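Local coordinates for protein-tyrosine-phosphatase (Vibrio vulnificus, PDB 7DHF) that probably removes phosphate from phosphotyrosine residues of proteins, as a low-molecular-weight protein tyrosine phosphatase, at residues D53-V65 / Y124-Q136. The protein carries 1 engineered substitution. Residues are numbered along the deposited sequence; the frame is centred on the assembly and turned at random.
Sequences DAMAIEVAKENCV and YRQSKEAFVHAYQ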
ATOM      1  N   ASP A  53       2.817  10.465  -5.598  1.00 11.10           N
ATOM      2  CA  ASP A  53       3.939  10.972  -6.370  1.00 11.49           C
ATOM      3  C   ASP A  53       3.596  10.978  -7.856  1.00 11.35           C
ATOM      4  O   ASP A  53       3.015  10.024  -8.379  1.00 10.96           O
ATOM      5  CB  ASP A  53       5.149  10.075  -6.116  1.00 12.72           C
ATOM      6  CG  ASP A  53       6.404  10.584  -6.781  1.00 15.34           C
ATOM      7  OD1 ASP A  53       7.257  11.164  -6.075  1.00 16.57           O
ATOM      8  OD2 ASP A  53       6.540  10.395  -8.007  1.00 15.93           O
ATOM      9  N   ALA A  54       3.972  12.062  -8.538  1.00 11.84           N
ATOM     10  CA  ALA A  54       3.579  12.232  -9.934  1.00 12.08           C
ATOM     11  C   ALA A  54       4.048  11.069 -10.799  1.00 11.24           C
ATOM     12  O   ALA A  54       3.339  10.649 -11.722  1.00 11.54           O
ATOM     13  CB  ALA A  54       4.131  13.552 -10.474  1.00 14.05           C
ATOM     14  N   MET A  55       5.242  10.538 -10.531  1.00 10.99           N
ATOM     15  CA  MET A  55       5.733   9.434 -11.347  1.00 11.02           C
ATOM     16  C   MET A  55       4.998   8.140 -11.022  1.00 10.41           C
ATOM     17  O   MET A  55       4.797   7.303 -11.910  1.00 11.66           O
ATOM     18  CB  MET A  55       7.239   9.256 -11.159  1.00 12.82           C
ATOM     19  CG  MET A  55       7.877   8.332 -12.190  1.00 13.46           C
ATOM     20  SD  MET A  55       7.693   8.951 -13.883  1.00 14.23           S
ATOM     21  CE  MET A  55       8.879  10.292 -13.886  1.00 15.68           C
ATOM     22  N   ALA A  56       4.594   7.951  -9.762  1.00 10.27           N
ATOM     23  CA  ALA A  56       3.747   6.811  -9.428  1.00 10.86           C
ATOM     24  C   ALA A  56       2.413   6.893 -10.160  1.00 10.34           C
ATOM     25  O   ALA A  56       1.918   5.886 -10.679  1.00 10.53           O
ATOM     26  CB  ALA A  56       3.534   6.735  -7.916  1.00 11.52           C
ATOM     27  N   ILE A  57       1.820   8.088 -10.220  1.00 10.68           N
ATOM     28  CA  ILE A  57       0.572   8.257 -10.958  1.00 10.46           C
ATOM     29  C   ILE A  57       0.779   7.927 -12.430  1.00 11.10           C
ATOM     30  O   ILE A  57      -0.034   7.229 -13.048  1.00 11.38           O
ATOM     31  CB  ILE A  57       0.024   9.686 -10.768  1.00 11.12           C
ATOM     32  CG1 ILE A  57      -0.269   9.960  -9.289  1.00 10.65           C
ATOM     33  CG2 ILE A  57      -1.231   9.894 -11.618  1.00 12.39           C
ATOM     34  CD1 ILE A  57      -0.727  11.383  -8.991  1.00 11.56           C
ATOM     35  N   GLU A  58       1.872   8.422 -13.013  1.00 11.59           N
ATOM     36  CA  GLU A  58       2.110   8.240 -14.441  1.00 12.69           C
ATOM     37  C   GLU A  58       2.291   6.765 -14.781  1.00 11.65           C
ATOM     38  O   GLU A  58       1.689   6.257 -15.734  1.00 12.51           O
ATOM     39  CB  GLU A  58       3.340   9.050 -14.852  1.00 16.58           C
ATOM     40  CG  GLU A  58       3.734   8.936 -16.315  1.00 22.19           C
ATOM     41  CD  GLU A  58       2.975   9.919 -17.188  1.00 27.91           C
ATOM     42  OE1 GLU A  58       1.776  10.151 -16.922  1.00 29.20           O
ATOM     43  OE2 GLU A  58       3.580  10.474 -18.127  1.00 30.26           O
ATOM     44  N   VAL A  59       3.137   6.063 -14.022  1.00 11.23           N
ATOM     45  CA  VAL A  59       3.381   4.649 -14.296  1.00 11.51           C
ATOM     46  C   VAL A  59       2.089   3.852 -14.176  1.00 10.98           C
ATOM     47  O   VAL A  59       1.802   2.978 -15.003  1.00 11.40           O
ATOM     48  CB  VAL A  59       4.491   4.105 -13.375  1.00 11.71           C
ATOM     49  CG1 VAL A  59       4.582   2.589 -13.462  1.00 11.78           C
ATOM     50  CG2 VAL A  59       5.831   4.731 -13.739  1.00 12.53           C
ATOM     51  N   ALA A  60       1.292   4.130 -13.143  1.00 10.36           N
ATOM     52  CA  ALA A  60       0.019   3.433 -12.998  1.00 10.37           C
ATOM     53  C   ALA A  60      -0.918   3.765 -14.151  1.00 10.39           C
ATOM     54  O   ALA A  60      -1.602   2.882 -14.680  1.00 11.06           O
ATOM     55  CB  ALA A  60      -0.623   3.794 -11.659  1.00 11.65           C
ATOM     56  N   LYS A  61      -0.948   5.034 -14.567  1.00 11.52           N
ATOM     57  CA  LYS A  61      -1.823   5.441 -15.661  1.00 11.99           C
ATOM     58  C   LYS A  61      -1.474   4.703 -16.948  1.00 12.59           C
ATOM     59  O   LYS A  61      -2.365   4.342 -17.727  1.00 13.04           O
ATOM     60  CB  LYS A  61      -1.727   6.954 -15.858  1.00 13.93           C
ATOM     61  CG  LYS A  61      -2.653   7.514 -16.923  1.00 16.78           C
ATOM     62  CD  LYS A  61      -2.535   9.029 -16.992  1.00 21.23           C
ATOM     63  CE  LYS A  61      -3.438   9.620 -18.062  1.00 25.55           C
ATOM     64  NZ  LYS A  61      -3.339  11.105 -18.106  1.00 27.99           N
ATOM     65  N   GLU A  62      -0.182   4.470 -17.189  1.00 12.64           N
ATOM     66  CA  GLU A  62       0.236   3.709 -18.361  1.00 13.85           C
ATOM     67  C   GLU A  62      -0.264   2.272 -18.317  1.00 13.79           C
ATOM     68  O   GLU A  62      -0.235   1.585 -19.343  1.00 15.10           O
ATOM     69  CB  GLU A  62       1.760   3.729 -18.469  1.00 16.33           C
ATOM     70  CG  GLU A  62       2.325   5.109 -18.764  1.00 19.35           C
ATOM     71  CD  GLU A  62       3.839   5.151 -18.707  1.00 24.25           C
ATOM     72  OE1 GLU A  62       4.453   4.120 -18.364  1.00 27.54           O
ATOM     73  OE2 GLU A  62       4.413   6.220 -19.004  1.00 25.89           O
ATOM     74  N   ASN A  63      -0.710   1.803 -17.150  1.00 12.32           N
ATOM     75  CA  ASN A  63      -1.298   0.478 -17.001  1.00 12.40           C
ATOM     76  C   ASN A  63      -2.791   0.549 -16.697  1.00 12.29           C
ATOM     77  O   ASN A  63      -3.376  -0.437 -16.240  1.00 13.25           O
ATOM     78  CB  ASN A  63      -0.559  -0.304 -15.917  1.00 13.56           C
ATOM     79  CG  ASN A  63       0.874  -0.607 -16.300  1.00 15.43           C
ATOM     80  OD1 ASN A  63       1.152  -1.613 -16.951  1.00 16.53           O
ATOM     81  ND2 ASN A  63       1.795   0.259 -15.894  1.00 15.33           N
ATOM     82  N   CYS A  64      -3.414   1.702 -16.940  1.00 11.32           N
ATOM     83  CA  CYS A  64      -4.859   1.867 -16.768  1.00 11.55           C
ATOM     84  C   CYS A  64      -5.290   1.678 -15.314  1.00 11.66           C
ATOM     85  O   CYS A  64      -6.354   1.124 -15.030  1.00 13.81           O
ATOM     86  CB  CYS A  64      -5.667   0.987 -17.725  1.00 12.74           C
ATOM     87  SG  CYS A  64      -5.546   1.482 -19.464  1.00 14.37           S
ATOM     88  N   VAL A  65      -4.458   2.146 -14.389  1.00 11.00           N
ATOM     89  CA  VAL A  65      -4.789   2.191 -12.970  1.00 11.10           C
ATOM     90  C   VAL A  65      -4.761   3.650 -12.537  1.00 11.32           C
ATOM     91  O   VAL A  65      -3.761   4.347 -12.750  1.00 11.77           O
ATOM     92  CB  VAL A  65      -3.827   1.336 -12.125  1.00 11.32           C
ATOM     93  CG1 VAL A  65      -4.072   1.557 -10.637  1.00 11.30           C
ATOM     94  CG2 VAL A  65      -3.989  -0.139 -12.468  1.00 11.95           C
ATOM     95  N   TYR A 124      10.733   6.362  -4.029  1.00 14.21           N
ATOM     96  CA  TYR A 124      10.676   7.809  -3.869  1.00 15.20           C
ATOM     97  C   TYR A 124      12.023   8.449  -4.171  1.00 16.43           C
ATOM     98  O   TYR A 124      13.069   7.979  -3.712  1.00 16.12           O
ATOM     99  CB  TYR A 124      10.240   8.144  -2.441  1.00 15.37           C
ATOM    100  CG  TYR A 124       9.975   9.614  -2.194  1.00 16.89           C
ATOM    101  CD1 TYR A 124       9.147  10.343  -3.039  1.00 16.76           C
ATOM    102  CD2 TYR A 124      10.521  10.263  -1.094  1.00 19.31           C
ATOM    103  CE1 TYR A 124       8.894  11.682  -2.810  1.00 18.27           C
ATOM    104  CE2 TYR A 124      10.270  11.600  -0.857  1.00 20.00           C
ATOM    105  CZ  TYR A 124       9.455  12.303  -1.716  1.00 20.35           C
ATOM    106  OH  TYR A 124       9.202  13.634  -1.481  1.00 22.70           O
ATOM    107  N   ARG A 125      11.987   9.520  -4.963  1.00 17.58           N
ATOM    108  CA  ARG A 125      13.159  10.321  -5.300  1.00 20.72           C
ATOM    109  C   ARG A 125      14.144   9.595  -6.204  1.00 19.87           C
ATOM    110  O   ARG A 125      15.294  10.028  -6.345  1.00 23.04           O
ATOM    111  CB  ARG A 125      13.839  10.880  -4.048  1.00 24.91           C
ATOM    112  CG  ARG A 125      13.023  11.996  -3.445  1.00 29.86           C
ATOM    113  CD  ARG A 125      13.759  12.757  -2.352  1.00 34.59           C
ATOM    114  NE  ARG A 125      12.897  13.712  -1.651  1.00 38.18           N
ATOM    115  CZ  ARG A 125      12.215  14.708  -2.219  1.00 40.74           C
ATOM    116  NH1 ARG A 125      11.471  15.500  -1.465  1.00 41.85           N
ATOM    117  NH2 ARG A 125      12.252  14.921  -3.527  1.00 41.45           N
ATOM    118  N   GLN A 126      13.704   8.518  -6.846  1.00 17.80           N
ATOM    119  CA  GLN A 126      14.495   7.813  -7.840  1.00 17.45           C
ATOM    120  C   GLN A 126      13.873   8.014  -9.219  1.00 17.44           C
ATOM    121  O   GLN A 126      12.817   8.635  -9.369  1.00 17.30           O
ATOM    122  CB  GLN A 126      14.597   6.331  -7.473  1.00 18.01           C
ATOM    123  CG  GLN A 126      15.376   6.081  -6.191  1.00 21.21           C
ATOM    124  CD  GLN A 126      15.021   4.766  -5.536  1.00 26.32           C
ATOM    125  OE1 GLN A 126      15.305   3.694  -6.071  1.00 27.88           O
ATOM    126  NE2 GLN A 126      14.385   4.839  -4.371  1.00 28.71           N
ATOM    127  N   SER A 127      14.549   7.484 -10.235  1.00 17.79           N
ATOM    128  CA  SER A 127      14.110   7.654 -11.610  1.00 17.48           C
ATOM    129  C   SER A 127      12.864   6.814 -11.884  1.00 15.50           C
ATOM    130  O   SER A 127      12.462   5.958 -11.089  1.00 16.11           O
ATOM    131  CB  SER A 127      15.224   7.252 -12.573  1.00 19.96           C
ATOM    132  OG  SER A 127      15.469   5.860 -12.500  1.00 22.34           O
ATOM    133  N   LYS A 128      12.258   7.059 -13.049  1.00 14.56           N
ATOM    134  CA  LYS A 128      11.067   6.312 -13.437  1.00 14.59           C
ATOM    135  C   LYS A 128      11.324   4.811 -13.421  1.00 16.30           C
ATOM    136  O   LYS A 128      10.407   4.031 -13.141  1.00 15.38           O
ATOM    137  CB  LYS A 128      10.615   6.736 -14.835  1.00 14.38           C
ATOM    138  CG  LYS A 128       9.387   5.992 -15.331  1.00 15.44           C
ATOM    139  CD  LYS A 128       8.844   6.593 -16.614  1.00 16.64           C
ATOM    140  CE  LYS A 128       7.571   5.892 -17.047  1.00 18.70           C
ATOM    141  NZ  LYS A 128       6.966   6.518 -18.255  1.00 21.70           N
ATOM    142  N   GLU A 129      12.557   4.389 -13.717  1.00 17.78           N
ATOM    143  CA  GLU A 129      12.882   2.965 -13.688  1.00 19.45           C
ATOM    144  C   GLU A 129      12.510   2.339 -12.353  1.00 18.28           C
ATOM    145  O   GLU A 129      11.983   1.221 -12.305  1.00 18.51           O
ATOM    146  CB  GLU A 129      14.376   2.760 -13.951  1.00 23.68           C
ATOM    147  CG  GLU A 129      14.797   2.947 -15.394  1.00 27.83           C
ATOM    148  CD  GLU A 129      16.223   2.492 -15.639  1.00 32.28           C
ATOM    149  OE1 GLU A 129      16.480   1.273 -15.550  1.00 34.18           O
ATOM    150  OE2 GLU A 129      17.088   3.354 -15.907  1.00 35.16           O
ATOM    151  N   ALA A 130      12.791   3.038 -11.252  1.00 17.54           N
ATOM    152  CA  ALA A 130      12.460   2.507  -9.933  1.00 16.08           C
ATOM    153  C   ALA A 130      10.953   2.407  -9.746  1.00 14.23           C
ATOM    154  O   ALA A 130      10.463   1.471  -9.105  1.00 14.59           O
ATOM    155  CB  ALA A 130      13.082   3.382  -8.845  1.00 16.78           C
ATOM    156  N   PHE A 131      10.204   3.365 -10.294  1.00 12.85           N
ATOM    157  CA  PHE A 131       8.749   3.307 -10.207  1.00 11.31           C
ATOM    158  C   PHE A 131       8.189   2.175 -11.062  1.00 10.51           C
ATOM    159  O   PHE A 131       7.198   1.539 -10.685  1.00 10.74           O
ATOM    160  CB  PHE A 131       8.153   4.660 -10.600  1.00 10.88           C
ATOM    161  CG  PHE A 131       8.310   5.712  -9.538  1.00 11.15           C
ATOM    162  CD1 PHE A 131       7.309   5.931  -8.609  1.00 11.17           C
ATOM    163  CD2 PHE A 131       9.465   6.474  -9.464  1.00 12.20           C
ATOM    164  CE1 PHE A 131       7.452   6.891  -7.630  1.00 12.89           C
ATOM    165  CE2 PHE A 131       9.615   7.436  -8.483  1.00 13.18           C
ATOM    166  CZ  PHE A 131       8.606   7.644  -7.565  1.00 13.32           C
ATOM    167  N   VAL A 132       8.806   1.910 -12.214  1.00 11.52           N
ATOM    168  CA  VAL A 132       8.387   0.779 -13.038  1.00 12.96           C
ATOM    169  C   VAL A 132       8.633  -0.534 -12.304  1.00 12.62           C
ATOM    170  O   VAL A 132       7.795  -1.445 -12.331  1.00 13.02           O
ATOM    171  CB  VAL A 132       9.092   0.823 -14.407  1.00 15.45           C
ATOM    172  CG1 VAL A 132       8.819  -0.450 -15.204  1.00 17.17           C
ATOM    173  CG2 VAL A 132       8.641   2.044 -15.193  1.00 16.25           C
ATOM    174  N   HIS A 133       9.783  -0.654 -11.637  1.00 12.84           N
ATOM    175  CA  HIS A 133      10.083  -1.862 -10.874  1.00 13.91           C
ATOM    176  C   HIS A 133       9.089  -2.045  -9.735  1.00 13.34           C
ATOM    177  O   HIS A 133       8.570  -3.147  -9.516  1.00 13.58           O
ATOM    178  CB  HIS A 133      11.512  -1.786 -10.333  1.00 17.58           C
ATOM    179  CG  HIS A 133      11.880  -2.925  -9.433  1.00 21.26           C
ATOM    180  ND1 HIS A 133      12.005  -4.222  -9.884  1.00 23.27           N
ATOM    181  CD2 HIS A 133      12.156  -2.961  -8.108  1.00 23.03           C
ATOM    182  CE1 HIS A 133      12.340  -5.006  -8.876  1.00 23.50           C
ATOM    183  NE2 HIS A 133      12.438  -4.266  -7.786  1.00 23.50           N
ATOM    184  N   ALA A 134       8.812  -0.971  -8.992  1.00 12.74           N
ATOM    185  CA  ALA A 134       7.847  -1.059  -7.904  1.00 12.64           C
ATOM    186  C   ALA A 134       6.472  -1.450  -8.425  1.00 11.60           C
ATOM    187  O   ALA A 134       5.805  -2.315  -7.846  1.00 11.26           O
ATOM    188  CB  ALA A 134       7.779   0.269  -7.151  1.00 12.80           C
ATOM    189  N   TYR A 135       6.034  -0.833  -9.527  1.00 11.42           N
ATOM    190  CA  TYR A 135       4.725  -1.171 -10.073  1.00 10.74           C
ATOM    191  C   TYR A 135       4.666  -2.636 -10.482  1.00 10.23           C
ATOM    192  O   TYR A 135       3.662  -3.315 -10.239  1.00 10.44           O
ATOM    193  CB  TYR A 135       4.366  -0.272 -11.259  1.00 11.20           C
ATOM    194  CG  TYR A 135       2.932  -0.482 -11.678  1.00 11.16           C
ATOM    195  CD1 TYR A 135       1.918   0.303 -11.151  1.00 12.03           C
ATOM    196  CD2 TYR A 135       2.583  -1.505 -12.553  1.00 11.50           C
ATOM    197  CE1 TYR A 135       0.603   0.098 -11.499  1.00 12.48           C
ATOM    198  CE2 TYR A 135       1.265  -1.720 -12.906  1.00 11.89           C
ATOM    199  CZ  TYR A 135       0.279  -0.915 -12.376  1.00 12.88           C
ATOM    200  OH  TYR A 135      -1.038  -1.117 -12.716  1.00 15.05           O
ATOM    201  N   GLN A 136       5.732  -3.139 -11.106  1.00 10.56           N
ATOM    202  CA  GLN A 136       5.751  -4.535 -11.529  1.00 10.75           C
ATOM    203  C   GLN A 136       5.536  -5.471 -10.346  1.00 10.70           C
ATOM    204  O   GLN A 136       4.702  -6.382 -10.404  1.00 10.67           O
ATOM    205  CB  GLN A 136       7.078  -4.848 -12.222  1.00 12.39           C
ATOM    206  CG  GLN A 136       7.183  -6.276 -12.737  1.00 13.35           C
ATOM    207  CD  GLN A 136       6.221  -6.555 -13.873  1.00 15.35           C
ATOM    208  OE1 GLN A 136       5.902  -5.665 -14.660  1.00 17.32           O
ATOM    209  NE2 GLN A 136       5.756  -7.794 -13.965  1.00 16.14           N
TER
HETATM  210  O   HOH W   1       9.959  10.916  -6.273  1.00 23.08           O
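Val59 enters a hole formed by Lys128, Phe131, Val132 and Tyr135, a single knob between helix 54-61 and the 128-136 part of helix 128-146; the axes of these two segments come within 9.5 Å at a crossing angle of -56°. Its branches divide the work. CG1 lies anti to the backbone N (chi1 170°) and packs 3.6 Å from CB of Tyr135, while CG2 faces CB of Phe131, CE of Lys128 and, more distantly, CG2 of Val132. Phe131 takes CB of Met55 almost squarely over its face, a CH-pi contact 3.9 Å from the ring centroid, and brings CD1 against Ala56. Tyr135 lies along Ala60, with ND2 of Asn63 over one face, displaced toward the rim, and CG2 of Val65 near its hydroxyl edge; ND2 also donates to Val59 O (2.9 Å), which holds that amide in place. The solvent side is looser and polar. Lys128 runs fully extended past SD of Met55 and gives NZ to the syn lone pair of Glu62 OE2, a 2.7 Å salt bridge. At the other end, Asp53 caps its helix through OD2 to Met55 N, while OD1 meets the Tyr124 ring edge and shares a water with Arg125 N. Ala56 and Tyr135 also touch helix 18-29, in the low-molecular-weight phosphatase fold with its four-stranded parallel sheet, where the Tyr124 loop carries the predicted proton donor Asp122.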